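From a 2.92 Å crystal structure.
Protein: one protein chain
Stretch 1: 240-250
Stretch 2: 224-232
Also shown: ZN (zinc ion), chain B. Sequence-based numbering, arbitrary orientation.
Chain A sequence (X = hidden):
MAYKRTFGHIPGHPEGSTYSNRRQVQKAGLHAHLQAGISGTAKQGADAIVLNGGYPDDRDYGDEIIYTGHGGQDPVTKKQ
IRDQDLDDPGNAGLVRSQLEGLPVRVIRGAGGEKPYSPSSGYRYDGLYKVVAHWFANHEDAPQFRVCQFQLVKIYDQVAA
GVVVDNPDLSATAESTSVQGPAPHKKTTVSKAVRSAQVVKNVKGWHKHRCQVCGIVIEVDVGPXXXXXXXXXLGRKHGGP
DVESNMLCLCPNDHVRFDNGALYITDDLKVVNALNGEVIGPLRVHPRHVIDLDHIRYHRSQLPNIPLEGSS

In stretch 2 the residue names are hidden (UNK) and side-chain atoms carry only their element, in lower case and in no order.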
ATOM      1  N   PRO A 240       8.524  15.687  10.475  1.00 44.04           N
ATOM      2  CA  PRO A 240       8.520  14.924  11.703  1.00 44.60           C
ATOM      3  C   PRO A 240       7.359  13.940  11.705  1.00 43.18           C
ATOM      4  O   PRO A 240       6.301  14.218  11.115  1.00 39.72           O
ATOM      5  CB  PRO A 240       8.303  16.002  12.762  1.00 46.65           C
ATOM      6  CG  PRO A 240       7.425  17.001  12.081  1.00 46.20           C
ATOM      7  CD  PRO A 240       7.935  17.027  10.664  1.00 45.49           C
ATOM      8  N   ASP A 241       7.568  12.801  12.362  1.00 41.69           N
ATOM      9  CA  ASP A 241       6.507  11.817  12.563  1.00 40.19           C
ATOM     10  C   ASP A 241       5.789  12.146  13.867  1.00 38.23           C
ATOM     11  O   ASP A 241       6.040  11.528  14.901  1.00 37.06           O
ATOM     12  CB  ASP A 241       7.086  10.393  12.567  1.00 39.09           C
ATOM     13  CG  ASP A 241       6.014   9.314  12.666  1.00 38.84           C
ATOM     14  OD1 ASP A 241       4.836   9.543  12.282  1.00 35.70           O
ATOM     15  OD2 ASP A 241       6.376   8.212  13.128  1.00 39.88           O
ATOM     16  N   VAL A 242       4.915  13.146  13.808  1.00 38.12           N
ATOM     17  CA  VAL A 242       4.150  13.580  14.978  1.00 39.93           C
ATOM     18  C   VAL A 242       2.716  13.993  14.657  1.00 39.24           C
ATOM     19  O   VAL A 242       2.383  14.367  13.529  1.00 36.74           O
ATOM     20  CB  VAL A 242       4.844  14.746  15.730  1.00 41.03           C
ATOM     21  CG1 VAL A 242       6.134  14.268  16.383  1.00 41.85           C
ATOM     22  CG2 VAL A 242       5.098  15.931  14.801  1.00 41.84           C
ATOM     23  N   GLU A 243       1.905  13.994  15.709  1.00 40.06           N
ATOM     24  CA  GLU A 243       0.466  14.228  15.634  1.00 41.51           C
ATOM     25  C   GLU A 243       0.146  15.522  14.905  1.00 42.04           C
ATOM     26  O   GLU A 243      -0.852  15.601  14.191  1.00 42.18           O
ATOM     27  CB  GLU A 243      -0.158  14.274  17.044  1.00 42.78           C
ATOM     28  CG  GLU A 243      -0.138  12.955  17.828  1.00 43.93           C
ATOM     29  CD  GLU A 243       1.197  12.619  18.518  1.00 45.73           C
ATOM     30  OE1 GLU A 243       2.195  13.385  18.411  1.00 44.71           O
ATOM     31  OE2 GLU A 243       1.251  11.552  19.174  1.00 47.88           O
ATOM     32  N   SER A 244       1.001  16.530  15.088  1.00 44.20           N
ATOM     33  CA  SER A 244       0.822  17.850  14.462  1.00 45.64           C
ATOM     34  C   SER A 244       1.106  17.888  12.944  1.00 44.89           C
ATOM     35  O   SER A 244       0.705  18.840  12.256  1.00 44.66           O
ATOM     36  CB  SER A 244       1.684  18.890  15.192  1.00 45.95           C
ATOM     37  OG  SER A 244       3.013  18.421  15.352  1.00 47.74           O
ATOM     38  N   ASN A 245       1.787  16.859  12.436  1.00 41.65           N
ATOM     39  CA  ASN A 245       2.108  16.740  11.023  1.00 39.08           C
ATOM     40  C   ASN A 245       1.334  15.566  10.406  1.00 37.91           C
ATOM     41  O   ASN A 245       1.877  14.795   9.623  1.00 37.66           O
ATOM     42  CB  ASN A 245       3.617  16.532  10.914  1.00 38.81           C
ATOM     43  CG  ASN A 245       4.108  16.472   9.486  1.00 37.82           C
ATOM     44  OD1 ASN A 245       3.530  17.075   8.584  1.00 35.75           O
ATOM     45  ND2 ASN A 245       5.181  15.721   9.272  1.00 38.40           N
ATOM     46  N   MET A 246       0.057  15.435  10.757  1.00 36.84           N
ATOM     47  CA  MET A 246      -0.745  14.290  10.333  1.00 35.70           C
ATOM     48  C   MET A 246      -2.227  14.616  10.321  1.00 35.01           C
ATOM     49  O   MET A 246      -2.702  15.340  11.189  1.00 35.41           O
ATOM     50  CB  MET A 246      -0.510  13.110  11.264  1.00 34.86           C
ATOM     51  CG  MET A 246      -1.321  11.887  10.888  1.00 35.04           C
ATOM     52  SD  MET A 246      -0.746  10.407  11.708  1.00 35.50           S
ATOM     53  CE  MET A 246       0.826  10.142  10.887  1.00 36.36           C
ATOM     54  N   LEU A 247      -2.941  14.060   9.340  1.00 34.49           N
ATOM     55  CA  LEU A 247      -4.402  14.159   9.250  1.00 33.60           C
ATOM     56  C   LEU A 247      -5.017  12.770   9.170  1.00 32.84           C
ATOM     57  O   LEU A 247      -4.485  11.899   8.487  1.00 35.05           O
ATOM     58  CB  LEU A 247      -4.823  14.917   7.992  1.00 32.82           C
ATOM     59  CG  LEU A 247      -4.266  16.317   7.749  1.00 32.60           C
ATOM     60  CD1 LEU A 247      -4.434  16.677   6.276  1.00 32.92           C
ATOM     61  CD2 LEU A 247      -4.958  17.328   8.642  1.00 32.44           C
ATOM     62  N   CYS A 248      -6.141  12.574   9.851  1.00 30.48           N
ATOM     63  CA  CYS A 248      -6.976  11.389   9.641  1.00 28.82           C
ATOM     64  C   CYS A 248      -7.839  11.598   8.384  1.00 27.18           C
ATOM     65  O   CYS A 248      -8.621  12.541   8.319  1.00 26.36           O
ATOM     66  CB  CYS A 248      -7.862  11.160  10.863  1.00 28.86           C
ATOM     67  SG  CYS A 248      -9.027   9.794  10.729  1.00 28.17           S
ATOM     68  N   LEU A 249      -7.680  10.721   7.394  1.00 26.30           N
ATOM     69  CA  LEU A 249      -8.390  10.816   6.111  1.00 25.77           C
ATOM     70  C   LEU A 249      -8.935   9.482   5.622  1.00 24.53           C
ATOM     71  O   LEU A 249      -8.365   8.438   5.920  1.00 24.68           O
ATOM     72  CB  LEU A 249      -7.451  11.303   5.024  1.00 26.32           C
ATOM     73  CG  LEU A 249      -6.732  12.620   5.217  1.00 27.39           C
ATOM     74  CD1 LEU A 249      -5.796  12.829   4.037  1.00 27.79           C
ATOM     75  CD2 LEU A 249      -7.723  13.761   5.313  1.00 28.09           C
ATOM     76  N   CYS A 250      -9.990   9.528   4.807  1.00 23.32           N
ATOM     77  CA  CYS A 250     -10.489   8.336   4.133  1.00 23.05           C
ATOM     78  C   CYS A 250      -9.500   8.018   3.028  1.00 23.86           C
ATOM     79  O   CYS A 250      -8.739   8.899   2.615  1.00 25.33           O
ATOM     80  CB  CYS A 250     -11.881   8.549   3.542  1.00 22.51           C
ATOM     81  SG  CYS A 250     -11.944   9.896   2.363  1.00 21.76           S
ATOM     82  N   UNK A 224     -12.512   2.450   9.989  1.00 30.21           N
ATOM     83  CA  UNK A 224     -11.249   2.419   9.268  1.00 29.90           C
ATOM     84  C   UNK A 224     -10.855   3.793   8.713  1.00 30.79           C
ATOM     85  O   UNK A 224     -11.674   4.490   8.124  1.00 32.51           O
ATOM     86  c   UNK A 224      -8.961   0.779   7.667  1.00 29.51           C
ATOM     87  c   UNK A 224     -11.341   1.436   8.105  1.00 29.54           C
ATOM     88  c   UNK A 224     -10.096   1.464   7.266  1.00 29.56           C
ATOM     89  c   UNK A 224      -8.858   2.272   5.370  1.00 29.25           C
ATOM     90  c   UNK A 224     -10.024   2.226   6.109  1.00 29.29           C
ATOM     91  o   UNK A 224      -6.601   1.600   5.068  1.00 28.44           O
ATOM     92  c   UNK A 224      -7.797   0.816   6.924  1.00 29.26           C
ATOM     93  c   UNK A 224      -7.754   1.560   5.784  1.00 28.84           C
ATOM     94  N   UNK A 225      -9.589   4.162   8.849  1.00 30.66           N
ATOM     95  CA  UNK A 225      -9.094   5.393   8.242  1.00 30.40           C
ATOM     96  C   UNK A 225      -7.599   5.291   7.988  1.00 31.32           C
ATOM     97  O   UNK A 225      -6.980   4.262   8.280  1.00 32.38           O
ATOM     98  c   UNK A 225      -9.422   6.598   9.129  1.00 30.27           C
ATOM     99  o   UNK A 225      -8.672   6.591  10.333  1.00 30.45           O
ATOM    100  N   UNK A 226      -7.030   6.348   7.421  1.00 31.92           N
ATOM    101  CA  UNK A 226      -5.614   6.410   7.135  1.00 32.80           C
ATOM    102  C   UNK A 226      -5.007   7.658   7.772  1.00 32.79           C
ATOM    103  O   UNK A 226      -5.580   8.740   7.727  1.00 31.26           O
ATOM    104  c   UNK A 226      -5.056   4.976   5.061  1.00 34.66           C
ATOM    105  c   UNK A 226      -5.447   4.785   3.597  1.00 34.56           C
ATOM    106  c   UNK A 226      -5.375   6.370   5.613  1.00 33.83           C
ATOM    107  n   UNK A 226      -5.122   5.763   2.751  1.00 33.55           N
ATOM    108  o   UNK A 226      -6.037   3.767   3.235  1.00 33.73           O
ATOM    109  N   UNK A 227      -3.850   7.477   8.392  1.00 34.37           N
ATOM    110  CA  UNK A 227      -3.038   8.581   8.889  1.00 35.62           C
ATOM    111  C   UNK A 227      -2.155   9.097   7.772  1.00 37.07           C
ATOM    112  O   UNK A 227      -1.364   8.344   7.186  1.00 38.42           O
ATOM    113  N   UNK A 228      -2.287  10.386   7.484  1.00 38.38           N
ATOM    114  CA  UNK A 228      -1.630  11.009   6.348  1.00 39.28           C
ATOM    115  C   UNK A 228      -0.766  12.159   6.845  1.00 38.93           C
ATOM    116  O   UNK A 228      -1.287  13.161   7.345  1.00 37.84           O
ATOM    117  c   UNK A 228      -2.677  11.506   5.356  1.00 39.25           C
ATOM    118  N   UNK A 229       0.549  12.004   6.710  1.00 38.19           N
ATOM    119  CA  UNK A 229       1.470  13.071   7.048  1.00 37.89           C
ATOM    120  C   UNK A 229       1.282  14.233   6.098  1.00 36.24           C
ATOM    121  O   UNK A 229       1.019  14.038   4.924  1.00 35.18           O
ATOM    122  n   UNK A 229       3.953  10.696   9.947  1.00 42.99           N
ATOM    123  c   UNK A 229       2.915  12.603   6.984  1.00 39.48           C
ATOM    124  c   UNK A 229       3.300  11.672   8.089  1.00 41.52           C
ATOM    125  c   UNK A 229       3.707  11.915   9.357  1.00 42.84           C
ATOM    126  n   UNK A 229       3.314  10.301   7.939  1.00 42.97           N
ATOM    127  c   UNK A 229       3.703   9.741   9.071  1.00 42.80           C
ATOM    128  N   UNK A 230       1.439  15.439   6.621  1.00 36.18           N
ATOM    129  CA  UNK A 230       1.169  16.662   5.878  1.00 36.18           C
ATOM    130  C   UNK A 230       2.447  17.035   5.138  1.00 37.68           C
ATOM    131  O   UNK A 230       2.456  17.122   3.909  1.00 37.30           O
ATOM    132  c   UNK A 230      -1.127  18.309   8.583  1.00 36.09           C
ATOM    133  c   UNK A 230       0.676  17.787   6.813  1.00 35.15           C
ATOM    134  c   UNK A 230      -0.536  17.296   7.628  1.00 36.04           C
ATOM    135  c   UNK A 230       0.299  19.024   6.024  1.00 34.10           C
ATOM    136  N   UNK A 231       3.524  17.235   5.890  1.00 39.64           N
ATOM    137  CA  UNK A 231       4.860  17.383   5.311  1.00 41.06           C
ATOM    138  C   UNK A 231       5.530  16.015   5.286  1.00 39.47           C
ATOM    139  O   UNK A 231       5.817  15.472   6.352  1.00 36.98           O
ATOM    140  c   UNK A 231      10.060  20.615   6.379  1.00 55.40           C
ATOM    141  c   UNK A 231       7.138  18.453   5.651  1.00 46.79           C
ATOM    142  c   UNK A 231       7.932  19.377   6.543  1.00 49.27           C
ATOM    143  n   UNK A 231       9.238  19.655   5.969  1.00 51.59           N
ATOM    144  c   UNK A 231       5.706  18.336   6.136  1.00 44.39           C
ATOM    145  n   UNK A 231       9.731  21.410   7.397  1.00 57.05           N
ATOM    146  n   UNK A 231      11.226  20.782   5.758  1.00 58.01           N
ATOM    147  N   UNK A 232       5.817  15.471   4.085  1.00 39.06           N
ATOM    148  CA  UNK A 232       6.240  14.062   4.016  1.00 40.04           C
ATOM    149  C   UNK A 232       7.515  13.753   4.790  1.00 39.61           C
ATOM    150  O   UNK A 232       8.317  14.646   5.054  1.00 38.02           O
ATOM    151  c   UNK A 232       5.768  14.935   1.827  1.00 39.43           C
ATOM    152  c   UNK A 232       5.824  16.100   2.757  1.00 38.59           C
ATOM    153  c   UNK A 232       6.452  13.815   2.515  1.00 39.92           C
TER
HETATM  154 ZN    ZN B 401     -12.694  11.921   2.986  1.00 37.16          ZN

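Position 224 carries one carbon, then a six-carbon ring bearing an oxygen, and it makes no contact with stretch 1: Y224. Its hydroxyl looks ahead to position 226. Position 225 has one carbon and one oxygen, and that oxygen lies 3.2 Å from C248 SG; this is S225.

At 226 three carbons run out, the third holding one oxygen and one nitrogen. The unbranched amide is Q226, and its OE1 accepts a hydrogen bond from Y224 OH at 2.9 Å. Its backbone pairs with L249 in both directions, Q226 N to L249 O and L249 N to Q226 O, each 2.9 Å.

Position 227 has no side-chain atoms, so it is G227. It faces C248 in a non-hydrogen-bonded pair, and an ideal CB would sit 3.1 Å from M246 SD, a tight fit; the bare CA leaves the sulfur 4.1 Å away (M246 SD to G227 CA).

A single carbon at 228 gives A228. It shares a face with L247 and L249, and its CB meets L249 CD1 at 3.6 Å. Two backbone hydrogen bonds fix the register: A228 N to L247 O, 2.9 Å, and L247 N to A228 O, 2.7 Å.

Position 229 shows one carbon, then a five-membered ring of three carbons and two nitrogens, one of them 2.7 Å from D241 OD1: H229. Its NE2 donates to D241 OD1 near the ring plane, while M246 CE lies over one face, 3.5 Å from the ring centroid.

At 230 four carbons fork at the first, one arm two carbons long, which defines I230. Its CD1 packs 3.8 Å from L247 CG, and its backbone N donates to N245 O at 3.1 Å.

Position 231 extends through three carbons and a nitrogen to a carbon with two more nitrogens: R231. The end of this chain leads away, though R231 CB stays 3.5 Å from N245 OD1; the hydrogen bonds to stretch 1 are made by the backbone: R231 N donates to N245 OD1 at 2.7 Å, and N245 ND2 donates to R231 O at 3.0 Å. Three carbons closing onto the backbone N make 232 P232, which is out of contact.

The design rule is a short antiparallel ladder with a polar clamp at one end. Next to the ladder, the N245 side-chain amide does the work of a backbone, accepting from R231 N and donating to R231 O, and its ND2 also holds P240 O at 2.6 Å, tying the loop to the pairing. On the face of L247, L249, Q226 and A228, the small A228 CB meets L249 CD1, while L247 packs on I230; the other face holds H229, with the D241 carboxylate at the ring edge and the M246 methyl over one ring face.

Stretch 2 (224-232) YSQGAHIRP
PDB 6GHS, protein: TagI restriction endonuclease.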